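Local coordinates for putative chromatin binding protein (PDB 6QP0) that binds ATP and acts as a tRNA-dependent ATPase essential for the tRNA modification carried out by Elongator, at residues A111-A116 and K136-Q141; H74-A79 and K118-P123; P227-A232 and W248-G253. All coordinates share one frame; numbering follows the deposited sequence.

Overall arrangement
The chain is the P-loop NTPase part of the protein, with a parallel sheet flanked by helices. Contacts 1 and 2 share helix 106-120: its middle meets helix 136-148 and its last part packs on the edge strand 72-77. Their centres lie about 11 Å apart and they touch, Ile-76 CD1 standing 3.6 Å from Ala-116 O. Both lie near the magnesium site: the side chain of Leu-113 is about 10 Å from the magnesium ion, and that of Ile-76 about 7 Å from the side chain of Asp-130, a ligand of that metal. Contact 3 joins the other outermost strand to helix 237-250, its centre about 19 Å and about 17 Å from those of contacts 1 and 2.

Contact 1: A111-A116 and K136-Q141; sequences AALYAA and KGWRYQ
Trp-138 reaches across to Leu-113 and Tyr-114 with the benzene half of its indole, and this apolar meeting carries most of the contact. Its CZ2 lies 3.8 Å from Leu-113 CB, with Leu-113 CD1 a little farther off, and the leucine and tryptophan side chains lie roughly perpendicular to one another. The neighbouring corner, CH2, is 3.9 Å from Tyr-114 CB, which arrives at the rim of the indole in its plane. The backbone takes part too: Tyr-114 N sits 3.8 Å from Trp-138 CH2, so the ring edge rests against the helix backbone. A long side chain suits this place because the axes of segments 111-116 and 136-141 come no nearer than 11.7 Å and are inclined by 22°; with CG anti to the backbone N (chi1 168°), the indole extends from its own helix far enough to span the interval.

The remaining approach is a loose one between a ring carbon and a carbonyl oxygen; no hydrogen bond links the segments. Tyr-114, its own CG anti to N (chi1 -179°), lays its ring out toward the other helix, where CE2 comes 4.5 Å from Gln-141 O near the ring plane. Within helix 136-148, Gln-141 OE1 comes in plane to the edge of the tryptophan, an amide well placed beside solvent. The pyrrole N-H of the indole is paired, for NE1 bonds to Asn-133 OD1 in the loop before the helix, and Arg-139 ties the same helix to Asp-225 through a salt bridge.

Leu-113 faces inward, where loop residues Asp-78, Leu-81 and Ser-131 also touch it. The two helices thus run side by side, nearly parallel, each following one of the adjacent strands 72-77 and 125-130 of the P-loop fold.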
loop_
_atom_site.group_PDB
_atom_site.type_symbol
_atom_site.label_atom_id
_atom_site.label_comp_id
_atom_site.label_asym_id
_atom_site.label_seq_id
_atom_site.Cartn_x
_atom_site.Cartn_y
_atom_site.Cartn_z
ATOM N N ALA A 111 3.438 6.221 -11.875
ATOM C CA ALA A 111 4.127 7.502 -11.984
ATOM C C ALA A 111 3.601 8.484 -10.944
ATOM O O ALA A 111 4.379 9.126 -10.227
ATOM C CB ALA A 111 3.965 8.065 -13.396
ATOM N N ALA A 112 2.275 8.601 -10.837
ATOM C CA ALA A 112 1.682 9.503 -9.856
ATOM C C ALA A 112 2.105 9.127 -8.444
ATOM O O ALA A 112 2.511 9.987 -7.653
ATOM C CB ALA A 112 0.158 9.484 -9.984
ATOM N N LEU A 113 2.015 7.838 -8.108
ATOM C CA LEU A 113 2.430 7.382 -6.785
ATOM C C LEU A 113 3.903 7.685 -6.547
ATOM O O LEU A 113 4.280 8.205 -5.491
ATOM C CB LEU A 113 2.158 5.884 -6.641
ATOM C CG LEU A 113 0.694 5.442 -6.632
ATOM C CD1 LEU A 113 0.584 3.950 -6.902
ATOM C CD2 LEU A 113 0.032 5.791 -5.309
ATOM N N TYR A 114 4.751 7.374 -7.528
ATOM C CA TYR A 114 6.184 7.587 -7.368
ATOM C C TYR A 114 6.487 9.049 -7.058
ATOM O O TYR A 114 7.270 9.354 -6.150
ATOM C CB TYR A 114 6.922 7.131 -8.629
ATOM C CG TYR A 114 8.423 7.282 -8.549
ATOM C CD1 TYR A 114 9.045 8.455 -8.958
ATOM C CD2 TYR A 114 9.222 6.254 -8.064
ATOM C CE1 TYR A 114 10.417 8.600 -8.887
ATOM C CE2 TYR A 114 10.595 6.389 -7.988
ATOM C CZ TYR A 114 11.187 7.566 -8.400
ATOM O OH TYR A 114 12.554 7.709 -8.329
ATOM N N ALA A 115 5.862 9.970 -7.797
ATOM C CA ALA A 115 6.113 11.391 -7.583
ATOM C C ALA A 115 5.649 11.831 -6.200
ATOM O O ALA A 115 6.364 12.550 -5.491
ATOM C CB ALA A 115 5.416 12.212 -8.668
ATOM N N ALA A 116 4.446 11.411 -5.800
ATOM C CA ALA A 116 3.924 11.791 -4.493
ATOM C C ALA A 116 4.879 11.393 -3.375
ATOM O O ALA A 116 5.078 12.152 -2.420
ATOM C CB ALA A 116 2.552 11.155 -4.273
ATOM N N LYS A 136 6.301 -6.913 -8.159
ATOM C CA LYS A 136 7.646 -6.936 -7.596
ATOM C C LYS A 136 8.510 -5.834 -8.196
ATOM O O LYS A 136 9.252 -5.155 -7.476
ATOM C CB LYS A 136 8.287 -8.305 -7.825
ATOM C CG LYS A 136 7.612 -9.433 -7.061
ATOM C CD LYS A 136 8.224 -10.785 -7.393
ATOM C CE LYS A 136 7.505 -11.911 -6.659
ATOM N NZ LYS A 136 8.091 -13.248 -6.958
ATOM N N GLY A 137 8.430 -5.643 -9.514
ATOM C CA GLY A 137 9.177 -4.564 -10.137
ATOM C C GLY A 137 8.818 -3.208 -9.561
ATOM O O GLY A 137 9.695 -2.406 -9.229
ATOM N N TRP A 138 7.518 -2.933 -9.435
ATOM C CA TRP A 138 7.086 -1.677 -8.833
ATOM C C TRP A 138 7.599 -1.559 -7.404
ATOM O O TRP A 138 8.136 -0.518 -7.007
ATOM C CB TRP A 138 5.562 -1.574 -8.886
ATOM C CG TRP A 138 4.989 -0.473 -8.052
ATOM C CD1 TRP A 138 4.081 -0.601 -7.046
ATOM C CD2 TRP A 138 5.289 0.925 -8.147
ATOM N NE1 TRP A 138 3.790 0.629 -6.510
ATOM C CE2 TRP A 138 4.519 1.583 -7.167
ATOM C CE3 TRP A 138 6.129 1.685 -8.966
ATOM C CZ2 TRP A 138 4.565 2.962 -6.982
ATOM C CZ3 TRP A 138 6.174 3.055 -8.782
ATOM C CH2 TRP A 138 5.397 3.680 -7.798
ATOM N N ARG A 139 7.454 -2.628 -6.615
ATOM C CA ARG A 139 8.001 -2.620 -5.263
ATOM C C ARG A 139 9.514 -2.440 -5.281
ATOM O O ARG A 139 10.085 -1.893 -4.332
ATOM C CB ARG A 139 7.626 -3.909 -4.528
ATOM C CG ARG A 139 6.151 -4.008 -4.139
ATOM C CD ARG A 139 5.911 -5.107 -3.096
ATOM N NE ARG A 139 6.224 -6.441 -3.605
ATOM C CZ ARG A 139 5.332 -7.284 -4.124
ATOM N NH1 ARG A 139 4.052 -6.948 -4.209
ATOM N NH2 ARG A 139 5.726 -8.473 -4.558
ATOM N N TYR A 140 10.178 -2.887 -6.352
ATOM C CA TYR A 140 11.616 -2.674 -6.466
ATOM C C TYR A 140 11.931 -1.213 -6.765
ATOM O O TYR A 140 12.920 -0.671 -6.258
ATOM C CB TYR A 140 12.202 -3.578 -7.549
ATOM C CG TYR A 140 13.671 -3.328 -7.806
ATOM C CD1 TYR A 140 14.643 -3.887 -6.987
ATOM C CD2 TYR A 140 14.089 -2.529 -8.867
ATOM C CE1 TYR A 140 15.986 -3.659 -7.214
ATOM C CE2 TYR A 140 15.430 -2.298 -9.102
ATOM C CZ TYR A 140 16.375 -2.865 -8.272
ATOM O OH TYR A 140 17.713 -2.640 -8.497
ATOM N N GLN A 141 11.104 -0.561 -7.588
ATOM C CA GLN A 141 11.280 0.867 -7.830
ATOM C C GLN A 141 11.162 1.649 -6.529
ATOM O O GLN A 141 11.988 2.521 -6.233
ATOM C CB GLN A 141 10.248 1.367 -8.843
ATOM C CG GLN A 141 10.289 0.688 -10.204
ATOM C CD GLN A 141 9.249 1.251 -11.162
ATOM O OE1 GLN A 141 8.924 2.438 -11.114
ATOM N NE2 GLN A 141 8.715 0.398 -12.029
#

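Contact 2: H74-A79 and K118-P123; sequences HYISDA and KRVLGP
A beta-alpha-beta crossover, from strand 72-77 through helix 106-120 to the adjacent parallel strand 125-130, brings His-74 of the edge strand beneath Val-120 in the last part of helix 106-120. The main interaction is a CH-pi contact: Val-120 CB stands 3.5 Å from the centroid of the imidazole and only 9° off its normal, so the branched carbon is centred over one face. Both methyls lie over the same face, CG1 above the ND1 side, 3.5 Å from His-74 ND1, and CG2 above His-74 CG. For the histidine, chi1 of -51°, CG anti to the carbonyl carbon, brings the ring under Val-120, and chi2 near -91° turns its face to it; the two side chains lie alongside one another and point opposite ways.

Histidine suits this partly exposed place because it offers a flat surface to the helix while keeping a polar edge: NE2 bonds to Asp-125 OD2, which helps fix the rotation of the ring and probably polarises it. With an alanine here, Val-120 would probably lose the aromatic face beneath it and Asp-125 its imidazole partner. Two residues along the strand, on the same side of the sheet, Ile-76 adds a purely apolar touch, its CD1 lying 4.3 Å from Val-120 CG2.

Val-127, on the neighbouring strand, touches His-74, Ile-76 and Val-120 alike. Strand 72-77 is hydrogen-bonded along strand 125-130, and Ile-76 continues the packing under helix 106-120 against Val-117, while Tyr-75 faces helix 15-31 on the other side of the sheet.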
loop_
_atom_site.group_PDB
_atom_site.type_symbol
_atom_site.label_atom_id
_atom_site.label_comp_id
_atom_site.label_asym_id
_atom_site.label_seq_id
_atom_site.Cartn_x
_atom_site.Cartn_y
_atom_site.Cartn_z
ATOM N N HIS A 74 3.428 11.082 6.679
ATOM C CA HIS A 74 2.715 11.281 5.426
ATOM C C HIS A 74 1.922 10.029 5.073
ATOM O O HIS A 74 2.359 8.903 5.332
ATOM C CB HIS A 74 3.678 11.609 4.274
ATOM C CG HIS A 74 4.626 12.726 4.574
ATOM N ND1 HIS A 74 4.342 14.044 4.285
ATOM C CD2 HIS A 74 5.861 12.722 5.129
ATOM C CE1 HIS A 74 5.358 14.803 4.654
ATOM N NE2 HIS A 74 6.294 14.025 5.169
ATOM N N TYR A 75 0.754 10.238 4.467
ATOM C CA TYR A 75 -0.108 9.156 4.013
ATOM C C TYR A 75 -0.502 9.408 2.565
ATOM O O TYR A 75 -0.989 10.493 2.232
ATOM C CB TYR A 75 -1.362 9.039 4.884
ATOM C CG TYR A 75 -2.415 8.114 4.312
ATOM C CD1 TYR A 75 -2.341 6.741 4.504
ATOM C CD2 TYR A 75 -3.482 8.616 3.580
ATOM C CE1 TYR A 75 -3.298 5.896 3.981
ATOM C CE2 TYR A 75 -4.445 7.777 3.055
ATOM C CZ TYR A 75 -4.348 6.419 3.258
ATOM O OH TYR A 75 -5.303 5.579 2.736
ATOM N N ILE A 76 -0.300 8.404 1.714
ATOM C CA ILE A 76 -0.603 8.498 0.291
ATOM C C ILE A 76 -1.399 7.268 -0.119
ATOM O O ILE A 76 -1.152 6.164 0.376
ATOM C CB ILE A 76 0.679 8.616 -0.560
ATOM C CG1 ILE A 76 1.542 9.782 -0.075
ATOM C CG2 ILE A 76 0.324 8.792 -2.032
ATOM C CD1 ILE A 76 2.928 9.815 -0.689
ATOM N N SER A 77 -2.348 7.457 -1.033
ATOM C CA SER A 77 -3.162 6.364 -1.534
ATOM C C SER A 77 -3.660 6.724 -2.925
ATOM O O SER A 77 -3.537 7.867 -3.375
ATOM C CB SER A 77 -4.339 6.066 -0.598
ATOM O OG SER A 77 -5.304 7.102 -0.651
ATOM N N ASP A 78 -4.223 5.728 -3.615
ATOM C CA ASP A 78 -4.875 5.994 -4.892
ATOM C C ASP A 78 -5.955 7.058 -4.736
ATOM O O ASP A 78 -6.118 7.924 -5.605
ATOM C CB ASP A 78 -5.472 4.705 -5.461
ATOM C CG ASP A 78 -4.413 3.697 -5.879
ATOM O OD1 ASP A 78 -3.243 3.845 -5.471
ATOM O OD2 ASP A 78 -4.753 2.755 -6.625
ATOM N N ALA A 79 -6.689 7.020 -3.621
ATOM C CA ALA A 79 -7.777 7.968 -3.408
ATOM C C ALA A 79 -7.251 9.381 -3.180
ATOM O O ALA A 79 -7.822 10.350 -3.694
ATOM C CB ALA A 79 -8.635 7.519 -2.224
ATOM N N LYS A 118 8.236 10.794 -3.677
ATOM C CA LYS A 118 9.499 11.515 -3.790
ATOM C C LYS A 118 9.397 12.926 -3.225
ATOM O O LYS A 118 10.384 13.457 -2.704
ATOM C CB LYS A 118 9.945 11.569 -5.250
ATOM C CG LYS A 118 11.433 11.835 -5.421
ATOM C CD LYS A 118 11.812 11.963 -6.884
ATOM C CE LYS A 118 13.276 11.622 -7.110
ATOM N NZ LYS A 118 14.184 12.391 -6.215
ATOM N N ARG A 119 8.218 13.545 -3.312
ATOM C CA ARG A 119 8.059 14.913 -2.835
ATOM C C ARG A 119 8.175 15.028 -1.321
ATOM O O ARG A 119 8.509 16.109 -0.824
ATOM C CB ARG A 119 6.706 15.469 -3.286
ATOM C CG ARG A 119 6.608 15.724 -4.783
ATOM C CD ARG A 119 5.161 15.805 -5.249
ATOM N NE ARG A 119 5.063 15.914 -6.702
ATOM C CZ ARG A 119 3.986 15.587 -7.410
ATOM N NH1 ARG A 119 2.904 15.118 -6.802
ATOM N NH2 ARG A 119 3.995 15.720 -8.729
ATOM N N VAL A 120 7.914 13.951 -0.579
ATOM C CA VAL A 120 7.879 14.019 0.877
ATOM C C VAL A 120 8.878 13.051 1.496
ATOM O O VAL A 120 9.463 13.339 2.546
ATOM C CB VAL A 120 6.459 13.736 1.406
ATOM C CG1 VAL A 120 5.521 14.869 1.040
ATOM C CG2 VAL A 120 5.937 12.408 0.859
ATOM N N LEU A 121 9.084 11.902 0.856
ATOM C CA LEU A 121 9.897 10.852 1.458
ATOM C C LEU A 121 11.311 11.351 1.728
ATOM O O LEU A 121 11.946 11.962 0.863
ATOM C CB LEU A 121 9.938 9.622 0.548
ATOM C CG LEU A 121 10.781 8.445 1.045
ATOM C CD1 LEU A 121 10.238 7.896 2.359
ATOM C CD2 LEU A 121 10.845 7.349 -0.009
ATOM N N GLY A 122 11.800 11.083 2.937
ATOM C CA GLY A 122 13.136 11.457 3.329
ATOM C C GLY A 122 13.543 10.806 4.634
ATOM O O GLY A 122 12.753 10.108 5.278
ATOM N N PRO A 123 14.793 11.020 5.051
ATOM C CA PRO A 123 15.251 10.420 6.315
ATOM C C PRO A 123 14.392 10.784 7.512
ATOM O O PRO A 123 14.224 9.954 8.416
ATOM C CB PRO A 123 16.680 10.964 6.461
ATOM C CG PRO A 123 17.118 11.249 5.065
ATOM C CD PRO A 123 15.882 11.715 4.338
#

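Contact 3: P227-A232 and W248-G253; sequences PLFLLA and WDAIAG
The backbones of Pro-227, which follows a cis peptide bond just before strand 228-231, and Ala-250, in the last turn of helix 237-250, come no closer than 7.8 Å between CA atoms. Just beyond, Ile-251 is the first residue to leave helical angles, and the hydrogen bond from Ile-251 N back to Trp-248 O is weak.

Three side chains meet in that interval, and all are apolar. The methyl of Ala-250 points toward the strand and receives two neighbours. Pro-227 offers the outer corner of its pyrrolidine, CG standing 4.3 Å from Ala-250 CB. Phe-229, two residues later and so on the same side of the strand, sends its ring alongside the proline; the far end of the ring, CZ, lies 4.4 Å from Ala-250 CB and meets it obliquely. Its CG is anti to the carbonyl carbon (chi1 -52°), which swings the ring back along the strand toward Pro-227 and the helix end. Alanine fits because a small methyl lets the helix end come near both rings, while phenylalanine has the length to cross from strand to helix.

The strand is one of the two outermost strands of the sheet and is hydrogen-bonded to strand 153-158, whose Cys-154 touches both Pro-227 and Phe-229. Phe-229 also packs on Val-243 and Lys-246 in the same helix, and Trp-248 turns instead to helix 15-31, where it forms a cation-pi contact with Arg-29.

With no hydrogen bond or charge pair across the segments, and only 68 Å² buried, this is a light van der Waals contact at the surface: between these segments the fit of the helix end to the lead-in to the strand rests on apolar packing, away from the nucleotide site.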
loop_
_atom_site.group_PDB
_atom_site.type_symbol
_atom_site.label_atom_id
_atom_site.label_comp_id
_atom_site.label_asym_id
_atom_site.label_seq_id
_atom_site.Cartn_x
_atom_site.Cartn_y
_atom_site.Cartn_z
ATOM N N PRO A 227 12.479 -5.588 4.777
ATOM C CA PRO A 227 11.804 -6.459 5.752
ATOM C C PRO A 227 10.295 -6.544 5.521
ATOM O O PRO A 227 9.637 -5.516 5.374
ATOM C CB PRO A 227 12.118 -5.796 7.099
ATOM C CG PRO A 227 12.456 -4.382 6.768
ATOM C CD PRO A 227 13.096 -4.411 5.415
ATOM N N LEU A 228 9.764 -7.762 5.481
ATOM C CA LEU A 228 8.352 -7.991 5.209
ATOM C C LEU A 228 7.581 -8.133 6.515
ATOM O O LEU A 228 8.066 -8.739 7.473
ATOM C CB LEU A 228 8.155 -9.245 4.353
ATOM C CG LEU A 228 6.703 -9.620 4.045
ATOM C CD1 LEU A 228 5.991 -8.487 3.317
ATOM C CD2 LEU A 228 6.632 -10.905 3.232
ATOM N N PHE A 229 6.377 -7.568 6.541
ATOM C CA PHE A 229 5.470 -7.699 7.672
ATOM C C PHE A 229 4.073 -7.975 7.138
ATOM O O PHE A 229 3.693 -7.486 6.071
ATOM C CB PHE A 229 5.457 -6.439 8.544
ATOM C CG PHE A 229 6.822 -5.985 8.971
ATOM C CD1 PHE A 229 7.371 -6.423 10.163
ATOM C CD2 PHE A 229 7.556 -5.116 8.180
ATOM C CE1 PHE A 229 8.627 -6.005 10.560
ATOM C CE2 PHE A 229 8.812 -4.696 8.570
ATOM C CZ PHE A 229 9.348 -5.141 9.761
ATOM N N LEU A 230 3.312 -8.769 7.887
ATOM C CA LEU A 230 1.973 -9.168 7.477
ATOM C C LEU A 230 0.992 -8.949 8.619
ATOM O O LEU A 230 1.358 -9.009 9.796
ATOM C CB LEU A 230 1.942 -10.638 7.035
ATOM C CG LEU A 230 2.848 -11.013 5.860
ATOM C CD1 LEU A 230 4.271 -11.290 6.321
ATOM C CD2 LEU A 230 2.285 -12.212 5.109
ATOM N N LEU A 231 -0.264 -8.692 8.255
ATOM C CA LEU A 231 -1.337 -8.480 9.228
ATOM C C LEU A 231 -2.606 -9.120 8.673
ATOM O O LEU A 231 -3.234 -8.575 7.760
ATOM C CB LEU A 231 -1.557 -6.998 9.509
ATOM C CG LEU A 231 -0.463 -6.231 10.249
ATOM C CD1 LEU A 231 -0.833 -4.754 10.340
ATOM C CD2 LEU A 231 -0.239 -6.811 11.631
ATOM N N ALA A 232 -2.976 -10.272 9.219
ATOM C CA ALA A 232 -4.262 -10.868 8.903
ATOM C C ALA A 232 -5.370 -10.109 9.626
ATOM O O ALA A 232 -5.138 -9.419 10.622
ATOM C CB ALA A 232 -4.288 -12.345 9.296
ATOM N N TRP A 248 8.648 0.032 13.415
ATOM C CA TRP A 248 9.303 1.219 13.948
ATOM C C TRP A 248 10.794 0.980 14.145
ATOM O O TRP A 248 11.628 1.794 13.731
ATOM C CB TRP A 248 8.653 1.636 15.264
ATOM C CG TRP A 248 9.260 2.871 15.838
ATOM C CD1 TRP A 248 10.279 2.942 16.742
ATOM C CD2 TRP A 248 8.894 4.223 15.538
ATOM N NE1 TRP A 248 10.566 4.255 17.027
ATOM C CE2 TRP A 248 9.731 5.060 16.301
ATOM C CE3 TRP A 248 7.939 4.805 14.700
ATOM C CZ2 TRP A 248 9.640 6.450 16.252
ATOM C CZ3 TRP A 248 7.849 6.184 14.654
ATOM C CH2 TRP A 248 8.695 6.991 15.424
ATOM N N ASP A 249 11.152 -0.135 14.789
ATOM C CA ASP A 249 12.561 -0.453 14.987
ATOM C C ASP A 249 13.294 -0.584 13.660
ATOM O O ASP A 249 14.480 -0.248 13.568
ATOM C CB ASP A 249 12.699 -1.742 15.798
ATOM C CG ASP A 249 12.189 -1.594 17.218
ATOM O OD1 ASP A 249 12.273 -0.475 17.767
ATOM O OD2 ASP A 249 11.707 -2.596 17.787
ATOM N N ALA A 250 12.605 -1.062 12.619
ATOM C CA ALA A 250 13.241 -1.219 11.317
ATOM C C ALA A 250 13.589 0.129 10.699
ATOM O O ALA A 250 14.672 0.292 10.124
ATOM C CB ALA A 250 12.327 -2.014 10.385
ATOM N N ILE A 251 12.691 1.109 10.807
ATOM C CA ILE A 251 12.905 2.405 10.169
ATOM C C ILE A 251 13.553 3.374 11.149
ATOM O O ILE A 251 13.288 4.579 11.121
ATOM C CB ILE A 251 11.589 2.984 9.610
ATOM C CG1 ILE A 251 10.540 3.139 10.715
ATOM C CG2 ILE A 251 11.069 2.107 8.478
ATOM C CD1 ILE A 251 9.121 3.301 10.189
ATOM N N ALA A 252 14.414 2.839 12.018
ATOM C CA ALA A 252 15.259 3.645 12.888
ATOM C C ALA A 252 16.711 3.232 12.686
ATOM O O ALA A 252 17.035 2.509 11.726
ATOM C CB ALA A 252 14.835 3.479 14.353
ATOM N N GLY A 253 17.595 3.679 13.564
ATOM C CA GLY A 253 19.000 3.340 13.481
ATOM C C GLY A 253 19.248 1.845 13.527
ATOM O O GLY A 253 20.279 1.359 13.061
#